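Local structure of protein PTHB1 (Homo sapiens, 4YD8) at residues A261-F273 / R282-P296. The protein forms part of the BBSome, a coat complex thought to sort specific membrane proteins to the primary cilium and required for ciliogenesis. Residues are numbered along the deposited sequence; the frame is centred on the assembly and turned at random.
Sequences ASSVFVLGERNFF and RFMKKLDWSPSCFLP
Phe272 and Lys285 form the hydrogen-bonded pair of an antiparallel hairpin: Phe272 N donates to Lys285 O and Lys285 N to Phe272 O, both at 2.9 Å. Leu287 N extends the pattern by donating to Arg270 O (2.9 Å). At the far end the long side chain of Arg282 can span to the Ser262 carbonyl, but that bond is doubtful, resting on one of two modelled positions. Asn271 leans over Lys286, OD1 against its CA, while its ND2 is held by Glu247. On the same face the selenomethionine Met284, in the conformer described, lies alongside Phe273 in a Met-aromatic contact, SE oblique to the ring and 5.0 Å from its centroid.

These strands are the outer half of one four-stranded blade of the protein's N-terminal seven-bladed beta-propeller; residues 287-290 then lead into strand 291-296, the innermost strand of the next blade, which packs face to face on strand 263-268. Leu267 and Phe294 suit this junction because their apolar side chains can be buried between two sheets without losing polar partners. Phe294 presents a ring face to Leu267, whose CB sits 3.6 Å from the ring centroid, almost on the normal, while CD1 reaches Pro291 CB. With CG of Phe265 anti to its carbonyl carbon (chi1 -73°), Pro296 CG sits over one face of the Phe265 ring in a CH-pi contact; the C-H groups of a compact pyrrolidine suit an aromatic face. Phe272 CE1 meets the rim of Phe294 at CE2 (4.0 Å), and Phe283 turns its edge toward the face of Phe272 in an offset edge-to-face stack, planes at 68°. Leu287 CD1 fills in between Phe272 CB and Leu267 CD1, both 4.1 Å away.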
loop_
_atom_site.group_PDB
_atom_site.type_symbol
_atom_site.label_atom_id
_atom_site.label_comp_id
_atom_site.label_asym_id
_atom_site.label_seq_id
_atom_site.Cartn_x
_atom_site.Cartn_y
_atom_site.Cartn_z
ATOM N N ALA A 261 -5.777 -9.124 17.426
ATOM C CA ALA A 261 -5.543 -10.389 16.726
ATOM C C ALA A 261 -5.312 -10.168 15.233
ATOM O O ALA A 261 -6.166 -9.615 14.535
ATOM C CB ALA A 261 -6.706 -11.342 16.945
ATOM N N SER A 262 -4.161 -10.627 14.753
ATOM C CA SER A 262 -3.690 -10.337 13.400
ATOM C C SER A 262 -4.459 -11.100 12.307
ATOM O O SER A 262 -4.921 -12.228 12.522
ATOM C CB SER A 262 -2.189 -10.648 13.310
ATOM O OG SER A 262 -1.589 -10.037 12.182
ATOM N N SER A 263 -4.601 -10.476 11.137
ATOM C CA SER A 263 -5.306 -11.106 10.027
ATOM C C SER A 263 -4.599 -10.895 8.695
ATOM O O SER A 263 -4.111 -9.802 8.386
ATOM C CB SER A 263 -6.737 -10.576 9.915
ATOM O OG SER A 263 -7.564 -11.048 10.961
ATOM N N VAL A 264 -4.572 -11.956 7.902
ATOM C CA VAL A 264 -4.041 -11.910 6.552
ATOM C C VAL A 264 -5.184 -11.753 5.562
ATOM O O VAL A 264 -5.974 -12.672 5.390
ATOM C CB VAL A 264 -3.267 -13.195 6.209
ATOM C CG1 VAL A 264 -2.750 -13.124 4.791
ATOM C CG2 VAL A 264 -2.132 -13.410 7.207
ATOM N N PHE A 265 -5.308 -10.599 4.921
ATOM C CA PHE A 265 -6.396 -10.463 3.952
ATOM C C PHE A 265 -5.872 -10.694 2.553
ATOM O O PHE A 265 -4.807 -10.178 2.196
ATOM C CB PHE A 265 -7.055 -9.094 4.062
ATOM C CG PHE A 265 -7.904 -8.950 5.279
ATOM C CD1 PHE A 265 -7.338 -8.629 6.501
ATOM C CD2 PHE A 265 -9.264 -9.169 5.209
ATOM C CE1 PHE A 265 -8.138 -8.505 7.632
ATOM C CE2 PHE A 265 -10.055 -9.033 6.327
ATOM C CZ PHE A 265 -9.486 -8.722 7.532
ATOM N N VAL A 266 -6.609 -11.492 1.775
ATOM C CA VAL A 266 -6.253 -11.751 0.391
ATOM C C VAL A 266 -7.392 -11.350 -0.536
ATOM O O VAL A 266 -8.544 -11.770 -0.364
ATOM C CB VAL A 266 -5.894 -13.233 0.155
ATOM C CG1 VAL A 266 -5.457 -13.434 -1.303
ATOM C CG2 VAL A 266 -4.771 -13.643 1.111
ATOM N N LEU A 267 -7.069 -10.485 -1.489
ATOM C CA LEU A 267 -8.011 -10.126 -2.536
ATOM C C LEU A 267 -7.795 -11.020 -3.747
ATOM O O LEU A 267 -6.815 -10.851 -4.464
ATOM C CB LEU A 267 -7.849 -8.670 -2.956
ATOM C CG LEU A 267 -8.886 -8.202 -3.992
ATOM C CD1 LEU A 267 -10.303 -8.228 -3.383
ATOM C CD2 LEU A 267 -8.547 -6.797 -4.517
ATOM N N GLY A 268 -8.710 -11.956 -3.976
ATOM C CA GLY A 268 -8.623 -12.823 -5.138
ATOM C C GLY A 268 -9.426 -12.250 -6.289
ATOM O O GLY A 268 -10.135 -11.256 -6.127
ATOM N N GLU A 269 -9.321 -12.863 -7.459
ATOM C CA GLU A 269 -10.097 -12.436 -8.615
ATOM C C GLU A 269 -11.585 -12.705 -8.420
ATOM O O GLU A 269 -12.426 -12.043 -9.024
ATOM C CB GLU A 269 -9.606 -13.145 -9.888
ATOM C CG GLU A 269 -8.208 -12.736 -10.331
ATOM C CD GLU A 269 -7.789 -13.394 -11.636
ATOM O OE1 GLU A 269 -8.368 -14.441 -11.998
ATOM O OE2 GLU A 269 -6.882 -12.861 -12.306
ATOM N N ARG A 270 -11.909 -13.687 -7.581
ATOM C CA ARG A 270 -13.308 -14.112 -7.412
ATOM C C ARG A 270 -13.806 -14.046 -5.967
ATOM O O ARG A 270 -15.016 -14.016 -5.710
ATOM C CB ARG A 270 -13.497 -15.548 -7.919
ATOM C CG ARG A 270 -13.147 -15.772 -9.382
ATOM C CD ARG A 270 -13.582 -17.173 -9.830
ATOM N NE ARG A 270 -12.537 -18.188 -9.682
ATOM C CZ ARG A 270 -11.462 -18.284 -10.466
ATOM N NH1 ARG A 270 -11.276 -17.413 -11.453
ATOM N NH2 ARG A 270 -10.569 -19.248 -10.266
ATOM N N ASN A 271 -12.869 -14.074 -5.030
ATOM C CA ASN A 271 -13.207 -14.141 -3.619
ATOM C C ASN A 271 -12.321 -13.235 -2.799
ATOM O O ASN A 271 -11.221 -12.863 -3.205
ATOM C CB ASN A 271 -13.092 -15.582 -3.093
ATOM C CG ASN A 271 -14.109 -16.520 -3.712
ATOM O OD1 ASN A 271 -15.197 -16.718 -3.173
ATOM N ND2 ASN A 271 -13.750 -17.122 -4.843
ATOM N N PHE A 272 -12.814 -12.899 -1.625
ATOM C CA PHE A 272 -12.072 -12.124 -0.663
ATOM C C PHE A 272 -11.903 -13.023 0.568
ATOM O O PHE A 272 -12.874 -13.642 1.032
ATOM C CB PHE A 272 -12.860 -10.816 -0.430
ATOM C CG PHE A 272 -12.662 -10.160 0.892
ATOM C CD1 PHE A 272 -11.427 -9.676 1.267
ATOM C CD2 PHE A 272 -13.756 -9.896 1.701
ATOM C CE1 PHE A 272 -11.269 -9.012 2.478
ATOM C CE2 PHE A 272 -13.611 -9.231 2.897
ATOM C CZ PHE A 272 -12.366 -8.789 3.292
ATOM N N PHE A 273 -10.674 -13.132 1.060
ATOM C CA PHE A 273 -10.351 -14.025 2.171
ATOM C C PHE A 273 -9.796 -13.283 3.385
ATOM O O PHE A 273 -8.988 -12.364 3.252
ATOM C CB PHE A 273 -9.296 -15.067 1.756
ATOM C CG PHE A 273 -9.669 -15.902 0.561
ATOM C CD1 PHE A 273 -9.500 -15.418 -0.731
ATOM C CD2 PHE A 273 -10.125 -17.211 0.727
ATOM C CE1 PHE A 273 -9.821 -16.221 -1.857
ATOM C CE2 PHE A 273 -10.430 -18.019 -0.378
ATOM C CZ PHE A 273 -10.297 -17.517 -1.666
ATOM N N ARG A 282 -10.314 -17.705 8.213
ATOM C CA ARG A 282 -11.196 -17.199 9.257
ATOM C C ARG A 282 -12.580 -16.924 8.648
ATOM O O ARG A 282 -13.601 -17.343 9.191
ATOM C CB ARG A 282 -10.612 -15.935 9.905
ATOM C CG ARG A 282 -11.358 -15.472 11.167
ATOM C CD ARG A 282 -10.788 -14.160 11.728
ATOM N NE ARG A 282 -9.607 -14.344 12.574
ATOM C CZ ARG A 282 -8.392 -13.897 12.270
ATOM N NH1 ARG A 282 -8.189 -13.250 11.136
ATOM N NH2 ARG A 282 -7.377 -14.096 13.097
ATOM N N PHE A 283 -12.604 -16.217 7.524
ATOM C CA PHE A 283 -13.835 -16.133 6.732
ATOM C C PHE A 283 -13.499 -15.853 5.272
ATOM O O PHE A 283 -12.375 -15.449 4.936
ATOM C CB PHE A 283 -14.827 -15.079 7.292
ATOM C CG PHE A 283 -14.359 -13.643 7.184
ATOM C CD1 PHE A 283 -14.312 -12.992 5.959
ATOM C CD2 PHE A 283 -14.033 -12.925 8.330
ATOM C CE1 PHE A 283 -13.899 -11.667 5.869
ATOM C CE2 PHE A 283 -13.616 -11.603 8.241
ATOM C CZ PHE A 283 -13.553 -10.980 7.011
HETATM N N MSE A 284 -14.462 -16.087 4.394
HETATM C CA MSE A 284 -14.284 -15.752 2.992
HETATM C C MSE A 284 -15.627 -15.377 2.394
HETATM O O MSE A 284 -16.682 -15.745 2.917
HETATM C CB MSE A 284 -13.648 -16.923 2.224
HETATM C CG MSE A 284 -14.593 -18.064 1.995
HETATM SE SE MSE A 284 -13.750 -19.539 0.996
HETATM C CE MSE A 284 -13.667 -18.659 -0.717
ATOM N N LYS A 285 -15.579 -14.614 1.314
ATOM C CA LYS A 285 -16.754 -14.062 0.689
ATOM C C LYS A 285 -16.595 -14.071 -0.829
ATOM O O LYS A 285 -15.619 -13.523 -1.342
ATOM C CB LYS A 285 -16.959 -12.628 1.190
ATOM C CG LYS A 285 -17.795 -11.741 0.289
ATOM C CD LYS A 285 -19.248 -12.119 0.350
ATOM C CE LYS A 285 -20.123 -10.941 -0.072
ATOM N NZ LYS A 285 -21.553 -11.308 0.033
ATOM N N LYS A 286 -17.548 -14.679 -1.537
ATOM C CA LYS A 286 -17.574 -14.599 -2.989
ATOM C C LYS A 286 -17.961 -13.192 -3.416
ATOM O O LYS A 286 -18.939 -12.639 -2.940
ATOM C CB LYS A 286 -18.548 -15.619 -3.579
ATOM C CG LYS A 286 -18.786 -15.453 -5.073
ATOM C CD LYS A 286 -19.600 -16.604 -5.648
ATOM C CE LYS A 286 -19.719 -16.493 -7.164
ATOM N NZ LYS A 286 -18.377 -16.359 -7.803
ATOM N N LEU A 287 -17.181 -12.611 -4.315
ATOM C CA LEU A 287 -17.473 -11.266 -4.784
ATOM C C LEU A 287 -18.404 -11.320 -5.997
ATOM O O LEU A 287 -18.238 -12.157 -6.866
ATOM C CB LEU A 287 -16.172 -10.544 -5.112
ATOM C CG LEU A 287 -15.300 -10.305 -3.872
ATOM C CD1 LEU A 287 -13.952 -9.780 -4.286
ATOM C CD2 LEU A 287 -15.968 -9.342 -2.911
ATOM N N ASP A 288 -19.387 -10.425 -6.040
ATOM C CA ASP A 288 -20.370 -10.418 -7.118
ATOM C C ASP A 288 -19.931 -9.562 -8.309
ATOM O O ASP A 288 -20.652 -9.448 -9.300
ATOM C CB ASP A 288 -21.718 -9.925 -6.589
ATOM C CG ASP A 288 -22.378 -10.926 -5.662
ATOM O OD1 ASP A 288 -22.203 -12.146 -5.881
ATOM O OD2 ASP A 288 -23.065 -10.494 -4.712
ATOM N N TRP A 289 -18.751 -8.961 -8.192
ATOM C CA TRP A 289 -18.188 -8.076 -9.211
ATOM C C TRP A 289 -16.674 -8.283 -9.218
ATOM O O TRP A 289 -16.109 -8.593 -8.174
ATOM C CB TRP A 289 -18.540 -6.612 -8.937
ATOM N N SER A 290 -16.020 -8.113 -10.369
ATOM C CA SER A 290 -14.558 -8.228 -10.449
ATOM C C SER A 290 -13.865 -7.095 -9.691
ATOM O O SER A 290 -14.011 -5.932 -10.054
ATOM C CB SER A 290 -14.078 -8.214 -11.900
ATOM O OG SER A 290 -14.600 -9.315 -12.621
ATOM N N PRO A 291 -13.084 -7.435 -8.660
ATOM C CA PRO A 291 -12.422 -6.360 -7.908
ATOM C C PRO A 291 -11.210 -5.778 -8.639
ATOM O O PRO A 291 -10.591 -6.445 -9.480
ATOM C CB PRO A 291 -11.991 -7.053 -6.613
ATOM C CG PRO A 291 -11.728 -8.505 -7.072
ATOM C CD PRO A 291 -12.841 -8.764 -8.072
ATOM N N SER A 292 -10.882 -4.533 -8.310
ATOM C CA SER A 292 -9.675 -3.901 -8.823
ATOM C C SER A 292 -8.670 -3.655 -7.704
ATOM O O SER A 292 -7.471 -3.686 -7.944
ATOM C CB SER A 292 -10.011 -2.589 -9.520
ATOM O OG SER A 292 -10.728 -1.749 -8.636
ATOM N N CYS A 293 -9.151 -3.409 -6.487
ATOM C CA CYS A 293 -8.246 -3.139 -5.379
ATOM C C CYS A 293 -8.987 -3.229 -4.054
ATOM O O CYS A 293 -10.218 -3.292 -4.030
ATOM C CB CYS A 293 -7.621 -1.749 -5.533
ATOM S SG CYS A 293 -8.868 -0.431 -5.420
ATOM N N PHE A 294 -8.258 -3.207 -2.941
ATOM C CA PHE A 294 -8.932 -3.285 -1.631
ATOM C C PHE A 294 -8.072 -2.736 -0.505
ATOM O O PHE A 294 -6.886 -2.437 -0.699
ATOM C CB PHE A 294 -9.400 -4.752 -1.436
ATOM C CG PHE A 294 -8.417 -5.689 -0.746
ATOM C CD1 PHE A 294 -7.037 -5.587 -0.953
ATOM C CD2 PHE A 294 -8.882 -6.619 0.185
ATOM C CE1 PHE A 294 -6.136 -6.466 -0.304
ATOM C CE2 PHE A 294 -8.007 -7.528 0.793
ATOM C CZ PHE A 294 -6.635 -7.430 0.576
ATOM N N LEU A 295 -8.695 -2.546 0.653
ATOM C CA LEU A 295 -8.004 -2.067 1.835
ATOM C C LEU A 295 -8.830 -2.368 3.079
ATOM O O LEU A 295 -9.818 -1.675 3.344
ATOM C CB LEU A 295 -7.744 -0.548 1.757
ATOM C CG LEU A 295 -6.951 -0.045 2.966
ATOM C CD1 LEU A 295 -5.470 -0.395 2.802
ATOM C CD2 LEU A 295 -7.149 1.445 3.197
ATOM N N PRO A 296 -8.431 -3.396 3.853
ATOM C CA PRO A 296 -8.944 -3.556 5.221
ATOM C C PRO A 296 -8.447 -2.368 6.035
ATOM O O PRO A 296 -7.226 -2.259 6.192
ATOM C CB PRO A 296 -8.303 -4.866 5.716
ATOM C CG PRO A 296 -7.717 -5.515 4.482
ATOM C CD PRO A 296 -7.393 -4.391 3.533
HETATM O O HOH W 1 -4.773 -14.549 13.296
HETATM O O HOH W 2 -11.965 -11.005 -11.404
#